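Side-chain contacts in beta sliding clamp (Bartonella birtlesii LL-WM9, PDB 6PTR), which probably encircles DNA as a ring-shaped head-to-tail homodimer and tethers DNA polymerases and other proteins to it, conferring processivity: residues 142-145 with 146-149; 212-215 with 216-220. All coordinates share one frame; numbering follows the deposited sequence.

Contact 1. Residues 142-145 with 146-149; sequences ASKL and KHLL
L145 and L149 meet one turn apart on the first helix of the clamp's central domain, residues 142-152, with L145 CG 3.9 Å from L149 CD1. The two branched ends do not align but pass at a slant. L145 holds CG anti to its own N (chi1 177°), whereas in L149 CG lies beside N and anti to the carbonyl carbon (chi1 -64°), which turns the second leucine back along the helix over the L145 carbonyl. L148 does the same one residue earlier, its CG 3.3 Å from K144 O. Four successive i to i+4 backbone hydrogen bonds, from K146 N to A142 O through L149 N to L145 O, hold this turn. The leucines form the buried face: L145 and L149 pack on helix 211-221, while L148 and L149 reach L182 of strand 179-185. Polar side chains occupy much of the remaining circumference. S141 OG bonds K144 N and S143 OG at the helix start, and K146 NZ forms a salt bridge with D150. Farther round, one water loosely spans K144 and H147, accepting weak bonds from K144 NZ at 3.5 Å and, in the plane of the imidazole at its edge, from H147 NE2 at 3.3 Å.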
loop_
_atom_site.group_PDB
_atom_site.type_symbol
_atom_site.label_atom_id
_atom_site.label_comp_id
_atom_site.label_asym_id
_atom_site.label_seq_id
_atom_site.Cartn_x
_atom_site.Cartn_y
_atom_site.Cartn_z
ATOM N N ALA C 142 -13.855 2.985 27.988
ATOM C CA ALA C 142 -13.030 2.965 26.787
ATOM C C ALA C 142 -13.748 3.641 25.629
ATOM O O ALA C 142 -13.131 4.371 24.845
ATOM C CB ALA C 142 -12.657 1.527 26.424
ATOM N N SER C 143 -15.056 3.415 25.509
ATOM C CA SER C 143 -15.788 3.997 24.389
ATOM C C SER C 143 -15.814 5.515 24.486
ATOM O O SER C 143 -15.666 6.207 23.475
ATOM C CB SER C 143 -17.201 3.433 24.339
ATOM O OG SER C 143 -17.858 3.709 25.557
ATOM N N LYS C 144 -15.976 6.054 25.696
ATOM C CA LYS C 144 -15.899 7.503 25.858
ATOM C C LYS C 144 -14.510 8.030 25.527
ATOM O O LYS C 144 -14.385 9.048 24.841
ATOM C CB LYS C 144 -16.285 7.921 27.276
ATOM C CG LYS C 144 -16.415 9.430 27.425
ATOM C CD LYS C 144 -17.555 9.933 26.543
ATOM C CE LYS C 144 -17.841 11.403 26.767
ATOM N NZ LYS C 144 -19.229 11.766 26.344
ATOM N N LEU C 145 -13.454 7.378 26.027
ATOM C CA LEU C 145 -12.099 7.833 25.699
ATOM C C LEU C 145 -11.855 7.788 24.199
ATOM O O LEU C 145 -11.243 8.701 23.626
ATOM C CB LEU C 145 -11.056 6.978 26.426
ATOM C CG LEU C 145 -9.616 7.383 26.061
ATOM C CD1 LEU C 145 -9.318 8.817 26.497
ATOM C CD2 LEU C 145 -8.641 6.405 26.723
ATOM N N LYS C 146 -12.346 6.743 23.537
ATOM C CA LYS C 146 -12.191 6.690 22.090
ATOM C C LYS C 146 -12.878 7.875 21.420
ATOM O O LYS C 146 -12.348 8.444 20.459
ATOM C CB LYS C 146 -12.765 5.389 21.551
ATOM C CG LYS C 146 -12.589 5.241 20.053
ATOM C CD LYS C 146 -13.195 3.932 19.576
ATOM C CE LYS C 146 -12.912 3.670 18.096
ATOM N NZ LYS C 146 -13.525 4.673 17.198
ATOM N N HIS C 147 -14.075 8.226 21.895
ATOM C CA HIS C 147 -14.791 9.369 21.341
ATOM C C HIS C 147 -13.971 10.642 21.492
ATOM O O HIS C 147 -13.839 11.421 20.543
ATOM C CB HIS C 147 -16.145 9.507 22.027
ATOM C CG HIS C 147 -16.878 10.764 21.672
ATOM N ND1 HIS C 147 -17.399 10.992 20.417
ATOM C CD2 HIS C 147 -17.170 11.863 22.411
ATOM C CE1 HIS C 147 -17.985 12.177 20.398
ATOM N NE2 HIS C 147 -17.862 12.725 21.595
ATOM N N LEU C 148 -13.409 10.874 22.684
ATOM C CA LEU C 148 -12.619 12.088 22.897
ATOM C C LEU C 148 -11.427 12.138 21.954
ATOM O O LEU C 148 -11.131 13.186 21.363
ATOM C CB LEU C 148 -12.153 12.165 24.349
ATOM C CG LEU C 148 -13.252 12.115 25.407
ATOM C CD1 LEU C 148 -12.649 11.894 26.779
ATOM C CD2 LEU C 148 -14.058 13.405 25.371
ATOM N N LEU C 149 -10.717 11.013 21.810
ATOM C CA LEU C 149 -9.549 10.985 20.940
ATOM C C LEU C 149 -9.949 11.065 19.470
ATOM O O LEU C 149 -9.251 11.698 18.665
ATOM C CB LEU C 149 -8.730 9.716 21.200
ATOM C CG LEU C 149 -8.142 9.659 22.607
ATOM C CD1 LEU C 149 -7.497 8.312 22.894
ATOM C CD2 LEU C 149 -7.135 10.780 22.841
HETATM O O HOH W 1 -18.205 14.446 24.342
#

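Contact 2. Residues 212-215 with 216-220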
loop_
_atom_site.group_PDB
_atom_site.type_symbol
_atom_site.label_atom_id
_atom_site.label_comp_id
_atom_site.label_asym_id
_atom_site.label_seq_id
_atom_site.Cartn_x
_atom_site.Cartn_y
_atom_site.Cartn_z
ATOM N N LYS C 212 2.499 10.316 19.656
ATOM C CA LYS C 212 2.705 8.872 19.487
ATOM C C LYS C 212 1.853 8.060 20.453
ATOM O O LYS C 212 1.286 7.029 20.066
ATOM C CB LYS C 212 4.180 8.491 19.653
ATOM C CG LYS C 212 4.425 6.953 19.534
ATOM C CD LYS C 212 5.900 6.647 19.395
ATOM C CE LYS C 212 6.152 5.157 19.058
ATOM N NZ LYS C 212 7.584 4.852 18.933
ATOM N N ALA C 213 1.785 8.477 21.727
ATOM C CA ALA C 213 0.932 7.793 22.691
ATOM C C ALA C 213 -0.518 7.837 22.241
ATOM O O ALA C 213 -1.232 6.821 22.309
ATOM C CB ALA C 213 1.077 8.428 24.080
ATOM N N VAL C 214 -0.972 9.001 21.764
ATOM C CA VAL C 214 -2.338 9.101 21.264
ATOM C C VAL C 214 -2.558 8.090 20.152
ATOM O O VAL C 214 -3.569 7.390 20.130
ATOM C CB VAL C 214 -2.648 10.527 20.779
ATOM C CG1 VAL C 214 -3.996 10.538 20.064
ATOM C CG2 VAL C 214 -2.646 11.499 21.959
ATOM N N GLY C 215 -1.602 7.986 19.230
ATOM C CA GLY C 215 -1.778 7.107 18.085
ATOM C C GLY C 215 -1.821 5.639 18.468
ATOM O O GLY C 215 -2.634 4.871 17.944
ATOM N N GLU C 216 -0.969 5.231 19.400
ATOM C CA GLU C 216 -0.990 3.831 19.813
ATOM C C GLU C 216 -2.237 3.511 20.622
ATOM O O GLU C 216 -2.815 2.418 20.487
ATOM C CB GLU C 216 0.272 3.503 20.609
ATOM C CG GLU C 216 1.525 3.588 19.763
ATOM C CD GLU C 216 1.437 2.719 18.517
ATOM O OE1 GLU C 216 1.114 1.513 18.636
ATOM O OE2 GLU C 216 1.660 3.255 17.418
ATOM N N LEU C 217 -2.645 4.433 21.501
ATOM C CA LEU C 217 -3.885 4.244 22.233
ATOM C C LEU C 217 -5.049 4.099 21.267
ATOM O O LEU C 217 -5.889 3.202 21.417
ATOM C CB LEU C 217 -4.083 5.420 23.201
ATOM C CG LEU C 217 -5.160 5.402 24.277
ATOM C CD1 LEU C 217 -5.045 4.153 25.115
ATOM C CD2 LEU C 217 -5.002 6.662 25.144
ATOM N N GLN C 218 -5.071 4.930 20.222
ATOM C CA GLN C 218 -6.152 4.882 19.250
ATOM C C GLN C 218 -6.171 3.566 18.498
ATOM O O GLN C 218 -7.247 3.030 18.210
ATOM C CB GLN C 218 -6.027 6.058 18.281
ATOM C CG GLN C 218 -6.563 7.324 18.887
ATOM C CD GLN C 218 -8.081 7.387 18.785
ATOM O OE1 GLN C 218 -8.791 6.680 19.506
ATOM N NE2 GLN C 218 -8.582 8.217 17.867
ATOM N N LYS C 219 -4.999 3.004 18.187
ATOM C CA LYS C 219 -4.994 1.713 17.498
ATOM C C LYS C 219 -5.614 0.621 18.368
ATOM O O LYS C 219 -6.340 -0.246 17.869
ATOM C CB LYS C 219 -3.573 1.318 17.100
ATOM C CG LYS C 219 -2.976 2.156 15.975
ATOM C CD LYS C 219 -1.489 1.864 15.842
ATOM C CE LYS C 219 -0.818 2.737 14.794
ATOM N NZ LYS C 219 0.649 2.464 14.743
ATOM N N LEU C 220 -5.331 0.640 19.671
ATOM C CA LEU C 220 -5.966 -0.336 20.549
ATOM C C LEU C 220 -7.462 -0.074 20.665
ATOM O O LEU C 220 -8.273 -0.998 20.552
ATOM C CB LEU C 220 -5.302 -0.304 21.926
ATOM C CG LEU C 220 -6.000 -1.215 22.939
ATOM C CD1 LEU C 220 -5.890 -2.702 22.524
ATOM C CD2 LEU C 220 -5.444 -1.003 24.331
HETATM O O HOH W 2 1.344 5.967 17.061
#
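K212 and E216 lie alongside one another one turn apart on the second helix of the central domain, residues 211-221, a helix that packs beside helix 142-152 in the clamp fold. Their aliphatic parts meet only loosely, CG of K212 lying 4.4 Å from CG of E216, and the charged ends part. The lysine runs out fully extended to D56 and E30, while the glutamate folds. Its CG sits beside the backbone N, 3.5 Å from K212 O, and a bend at chi2 (-55°) folds the carboxylate back over the helix surface. There E216 OE2 accepts a 2.8 Å bond from a water that also donates to K212 O, giving that carbonyl a second donor besides E216 N. K219 reaches the same carboxylate oxygen from the next turn: its straight chain passes over the G215 carbonyl, with K219 CG 3.4 Å from G215 O. Round the helix, Q218 likewise sets CG beside its N and bends at chi2; its CG rests 3.2 Å from V214 O before the amide leads away, where NE2 bonds Q153 and D150. L217 is turned differently, CG anti to N (chi1 -169°), and its side chain packs against F247. The water and the K219 amine thus share one glutamate oxygen and probably restrict the carboxylate, whose other oxygen has a long, weak ion pair with R27. K219 NZ closes the salt bridge to E216 OE2 at 3.0 Å, meeting it on the syn side and 19° out of the carboxylate plane.

Overall arrangement
Contacts 1 and 2 occupy the two helices of the central domain, with their centres about 12 Å apart, and meet directly along the helix pair. L149 sits at the junction: its CB lies 3.4 Å from Q218 CD and its CD1 3.7 Å from L217 CD2, while L145 CD2 approaches L217 CD2 at 4.0 Å. D150 is shared by both contacts, using OD2 for contact 1 and OD1 for contact 2. Beyond this shared seam the helices rest on different strands. Helix 142-152 packs on strands 179-185 and 189-196, whereas helix 211-221 lies against strands 59-69 and 245-250, where the N-terminal and central domains join in one continuous sheet.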